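Local atomic coordinates of lipid binding protein (Grifola frondosa, PDB entry 5H0Q), a protein that binds lipid membranes, probably by recognising domains in which sphingomyelin and cholesterol occur together. Residues 45-48 and 49-52; 136-139 and 140-144. All coordinates share one frame; numbering follows the deposited sequence.

Contact 1: residues 45-48 and 49-52; sequences EKRQ and AELK
R47 and E50 are joined by a salt bridge one helical turn apart, in the middle of helix 41-55. NH1 of R47 lies 2.7 Å from OE2 of E50. The bond is bent, with an N-H...O angle of 140°, and NH1 meets the oxygen from above the carboxylate plane. The guanidinium and carboxylate planes stand 62° apart, so this is a single-bond bridge rather than a flat two-pronged pair. CG of R47 is anti to the backbone N (chi1 179°), and the chain bends at the next torsion; together these turn the guanidinium along the helix toward E50 and L51.

Nonpolar packing holds the same group from another direction. CD2 of L51 sits over the centre of one guanidinium face, 3.8 Å from CZ of R47. The L51 side chain is buried and also touches V101, I103 and L62 of the adjoining strands.

Each backbone N donates to the O four residues earlier. N of A49 is 2.9 Å from O of E45, and N of L51 is 3.0 Å from O of R47. The pairs K46-E50 and Q48-K52 continue the ladder.

A buried polar side chain, Q48, ties the helix to the sheet: its NE2 donates to O of L62, and its OE1 accepts from R64.

The pattern is that of an amphipathic alpha-helix with an i to i+3 Arg-Glu bridge. Its buried side, with Q48 and L51, rests on strands 60-68, 99-105 and 193-201.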
loop_
_atom_site.group_PDB
_atom_site.type_symbol
_atom_site.label_atom_id
_atom_site.label_comp_id
_atom_site.label_asym_id
_atom_site.label_seq_id
_atom_site.Cartn_x
_atom_site.Cartn_y
_atom_site.Cartn_z
ATOM N N GLU A 45 -3.229 -12.411 -2.164
ATOM C CA GLU A 45 -2.881 -12.758 -3.541
ATOM C C GLU A 45 -4.065 -13.382 -4.276
ATOM O O GLU A 45 -4.300 -13.079 -5.446
ATOM C CB GLU A 45 -1.677 -13.701 -3.559
ATOM C CG GLU A 45 -0.428 -13.091 -2.967
ATOM C CD GLU A 45 0.808 -13.956 -3.097
ATOM O OE1 GLU A 45 0.705 -15.100 -3.583
ATOM O OE2 GLU A 45 1.893 -13.474 -2.710
ATOM N N LYS A 46 -4.847 -14.220 -3.601
ATOM C CA LYS A 46 -6.047 -14.769 -4.236
ATOM C C LYS A 46 -6.991 -13.652 -4.681
ATOM O O LYS A 46 -7.605 -13.736 -5.753
ATOM C CB LYS A 46 -6.751 -15.725 -3.273
ATOM C CG LYS A 46 -7.980 -16.404 -3.820
ATOM C CD LYS A 46 -8.671 -17.188 -2.722
ATOM C CE LYS A 46 -9.817 -18.020 -3.277
ATOM N NZ LYS A 46 -10.490 -18.812 -2.214
ATOM N N ARG A 47 -7.122 -12.594 -3.872
ATOM C CA ARG A 47 -7.978 -11.481 -4.269
ATOM C C ARG A 47 -7.377 -10.707 -5.438
ATOM O O ARG A 47 -8.107 -10.276 -6.345
ATOM C CB ARG A 47 -8.217 -10.549 -3.077
ATOM C CG ARG A 47 -9.084 -9.338 -3.390
ATOM C CD ARG A 47 -10.458 -9.775 -3.913
ATOM N NE ARG A 47 -11.391 -8.657 -3.967
ATOM C CZ ARG A 47 -12.518 -8.657 -4.672
ATOM N NH1 ARG A 47 -12.863 -9.707 -5.395
ATOM N NH2 ARG A 47 -13.301 -7.593 -4.663
ATOM N N GLN A 48 -6.054 -10.506 -5.442
ATOM C CA GLN A 48 -5.428 -9.896 -6.617
ATOM C C GLN A 48 -5.756 -10.694 -7.876
ATOM O O GLN A 48 -6.064 -10.112 -8.926
ATOM C CB GLN A 48 -3.917 -9.808 -6.438
ATOM C CG GLN A 48 -3.450 -8.731 -5.446
ATOM C CD GLN A 48 -1.972 -8.810 -5.189
ATOM O OE1 GLN A 48 -1.481 -9.822 -4.700
ATOM N NE2 GLN A 48 -1.254 -7.745 -5.489
ATOM N N ALA A 49 -5.692 -12.029 -7.795
ATOM C CA ALA A 49 -5.970 -12.848 -8.967
ATOM C C ALA A 49 -7.417 -12.699 -9.408
ATOM O O ALA A 49 -7.691 -12.622 -10.612
ATOM C CB ALA A 49 -5.640 -14.311 -8.664
ATOM N N GLU A 50 -8.362 -12.712 -8.452
ATOM C CA GLU A 50 -9.777 -12.506 -8.777
ATOM C C GLU A 50 -9.970 -11.219 -9.558
ATOM O O GLU A 50 -10.650 -11.195 -10.590
ATOM C CB GLU A 50 -10.637 -12.415 -7.517
ATOM C CG GLU A 50 -10.790 -13.636 -6.651
ATOM C CD GLU A 50 -11.504 -13.283 -5.349
ATOM O OE1 GLU A 50 -11.152 -13.853 -4.295
ATOM O OE2 GLU A 50 -12.400 -12.413 -5.374
ATOM N N LEU A 51 -9.452 -10.116 -9.003
ATOM C CA LEU A 51 -9.606 -8.807 -9.632
ATOM C C LEU A 51 -8.996 -8.783 -11.027
ATOM O O LEU A 51 -9.564 -8.189 -11.948
ATOM C CB LEU A 51 -8.974 -7.711 -8.753
ATOM C CG LEU A 51 -9.700 -7.454 -7.436
ATOM C CD1 LEU A 51 -8.871 -6.511 -6.561
ATOM C CD2 LEU A 51 -11.078 -6.873 -7.695
ATOM N N LYS A 52 -7.822 -9.390 -11.197
ATOM C CA LYS A 52 -7.193 -9.422 -12.514
ATOM C C LYS A 52 -8.023 -10.232 -13.494
ATOM O O LYS A 52 -8.226 -9.817 -14.641
ATOM C CB LYS A 52 -5.775 -9.986 -12.407
ATOM C CG LYS A 52 -5.114 -10.230 -13.766
ATOM C CD LYS A 52 -3.633 -10.561 -13.631
ATOM C CE LYS A 52 -2.977 -10.787 -14.988
ATOM N NZ LYS A 52 -1.496 -10.884 -14.881
#

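Contact 2: residues 136-139 and 140-144; sequences WNRS and WDSQV
N137 to W140 form a type I beta turn in the loop between strands 126-134 and 143-150. The turn is closed by N of W140, which donates to O of N137 at 3.1 Å. After W140 the chain straightens and enters strand 143-150 at Q143. An Asx turn overlaps the beta turn: OD1 of N137 accepts from N of S139 at 2.9 Å. CG of N137 is anti to the backbone N (chi1 179°), which carries the amide forward over the turn.

The amide of N137 also approaches the W140 ring. Its CG is 4.0 Å from CD1 of W140, and the two planes are 73° apart. O of N137 lies in the plane of the indole at its edge, 3.5 Å from CD1. CB of S139 lies over one face of the ring.

R138 reaches forward to S142. NH2 of R138 donates to OG of S142 at 3.0 Å. The bond is nearly straight, at 169°, and OG lies in the guanidinium plane. Bends at chi2 and chi3 curl the arginine chain toward the strand. O of W140 stands over one face of the guanidinium, offset toward its rim.

N134 OD1 is hydrogen-bonded to both NH1 of R138 and OG of S142, and P135 O also accepts from NH1. The arginine thus links the turn to N134, at the end of strand 126-134, and to S142, just before strand 143-150, through neutral oxygens. The chemistry implies a loop shaped by directional polar bonds, with W140 exposed beside them.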
loop_
_atom_site.group_PDB
_atom_site.type_symbol
_atom_site.label_atom_id
_atom_site.label_comp_id
_atom_site.label_asym_id
_atom_site.label_seq_id
_atom_site.Cartn_x
_atom_site.Cartn_y
_atom_site.Cartn_z
ATOM N N TRP A 136 0.511 3.073 -20.575
ATOM C CA TRP A 136 -0.034 2.400 -21.746
ATOM C C TRP A 136 1.050 2.144 -22.776
ATOM O O TRP A 136 1.045 1.100 -23.443
ATOM C CB TRP A 136 -1.164 3.236 -22.336
ATOM C CG TRP A 136 -2.050 2.493 -23.308
ATOM C CD1 TRP A 136 -3.123 1.695 -23.008
ATOM C CD2 TRP A 136 -1.939 2.501 -24.723
ATOM N NE1 TRP A 136 -3.683 1.206 -24.157
ATOM C CE2 TRP A 136 -2.971 1.686 -25.229
ATOM C CE3 TRP A 136 -1.062 3.114 -25.617
ATOM C CZ2 TRP A 136 -3.150 1.469 -26.580
ATOM C CZ3 TRP A 136 -1.242 2.900 -26.969
ATOM C CH2 TRP A 136 -2.277 2.083 -27.438
ATOM N N ASN A 137 2.000 3.075 -22.919
ATOM C CA ASN A 137 3.071 2.940 -23.901
ATOM C C ASN A 137 4.196 2.114 -23.287
ATOM O O ASN A 137 4.907 2.586 -22.388
ATOM C CB ASN A 137 3.561 4.317 -24.340
ATOM C CG ASN A 137 4.681 4.244 -25.344
ATOM O OD1 ASN A 137 5.403 3.253 -25.427
ATOM N ND2 ASN A 137 4.847 5.313 -26.108
ATOM N N ARG A 138 4.372 0.889 -23.769
ATOM C CA ARG A 138 5.283 -0.028 -23.105
ATOM C C ARG A 138 6.723 0.132 -23.561
ATOM O O ARG A 138 7.567 -0.709 -23.230
ATOM C CB ARG A 138 4.799 -1.466 -23.279
ATOM C CG ARG A 138 3.377 -1.687 -22.747
ATOM C CD ARG A 138 3.169 -1.148 -21.311
ATOM N NE ARG A 138 3.995 -1.835 -20.324
ATOM C CZ ARG A 138 3.823 -1.736 -19.004
ATOM N NH1 ARG A 138 2.855 -0.987 -18.498
ATOM N NH2 ARG A 138 4.593 -2.415 -18.180
ATOM N N SER A 139 7.048 1.222 -24.255
ATOM C CA SER A 139 8.437 1.658 -24.278
ATOM C C SER A 139 8.917 2.038 -22.881
ATOM O O SER A 139 10.130 2.083 -22.631
ATOM C CB SER A 139 8.599 2.836 -25.240
ATOM O OG SER A 139 8.387 2.427 -26.583
ATOM N N TRP A 140 7.992 2.284 -21.964
ATOM C CA TRP A 140 8.298 2.637 -20.585
ATOM C C TRP A 140 7.882 1.502 -19.651
ATOM O O TRP A 140 7.127 0.599 -20.020
ATOM C CB TRP A 140 7.592 3.946 -20.206
ATOM C CG TRP A 140 7.795 5.050 -21.212
ATOM C CD1 TRP A 140 6.998 5.339 -22.284
ATOM C CD2 TRP A 140 8.867 6.006 -21.244
ATOM N NE1 TRP A 140 7.500 6.414 -22.974
ATOM C CE2 TRP A 140 8.647 6.841 -22.361
ATOM C CE3 TRP A 140 9.987 6.237 -20.441
ATOM C CZ2 TRP A 140 9.506 7.892 -22.692
ATOM C CZ3 TRP A 140 10.842 7.283 -20.775
ATOM C CH2 TRP A 140 10.595 8.093 -21.892
ATOM N N ASP A 141 8.381 1.558 -18.420
ATOM C CA ASP A 141 8.182 0.489 -17.457
ATOM C C ASP A 141 7.145 0.884 -16.421
ATOM O O ASP A 141 6.936 2.070 -16.132
ATOM C CB ASP A 141 9.486 0.147 -16.740
ATOM C CG ASP A 141 10.616 -0.126 -17.693
ATOM O OD1 ASP A 141 10.344 -0.689 -18.770
ATOM O OD2 ASP A 141 11.766 0.227 -17.360
ATOM N N SER A 142 6.526 -0.141 -15.837
ATOM C CA SER A 142 5.718 0.052 -14.639
ATOM C C SER A 142 6.557 0.649 -13.518
ATOM O O SER A 142 7.724 0.278 -13.327
ATOM C CB SER A 142 5.138 -1.271 -14.171
ATOM O OG SER A 142 4.505 -1.968 -15.243
ATOM N N GLN A 143 5.931 1.545 -12.747
ATOM C CA GLN A 143 6.605 2.295 -11.687
ATOM C C GLN A 143 5.819 2.232 -10.389
ATOM O O GLN A 143 4.585 2.156 -10.390
ATOM C CB GLN A 143 6.809 3.776 -12.080
ATOM C CG GLN A 143 7.613 3.976 -13.368
ATOM C CD GLN A 143 9.025 3.440 -13.269
ATOM O OE1 GLN A 143 9.670 3.532 -12.220
ATOM N NE2 GLN A 143 9.523 2.889 -14.367
ATOM N N VAL A 144 6.547 2.336 -9.268
ATOM C CA VAL A 144 5.957 2.374 -7.937
ATOM C C VAL A 144 6.766 3.355 -7.094
ATOM O O VAL A 144 7.962 3.538 -7.320
ATOM C CB VAL A 144 5.926 0.975 -7.290
ATOM C CG1 VAL A 144 7.324 0.482 -7.039
ATOM C CG2 VAL A 144 5.105 0.962 -6.037
#

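Overall arrangement
Both contacts are local and join consecutive segments, but they shape different elements. Contact 1 is partly buried: one side of helix 41-55 packs on the mixed sheet. Contact 2 is a surface contact in the loop leading into strand 143-150, an outermost strand of the antiparallel five-stranded sheet. Their centres are 21 Å apart, and their nearest atoms, about 11 Å apart, do not touch. Each has an arginine that reaches a later residue. In contact 1 its partner is a carboxylate, with leucine over the guanidinium; in contact 2 it is a hydroxyl, with further backbone and amide oxygens. Regular helical bonds set the first backbone, and two overlapping turns the second.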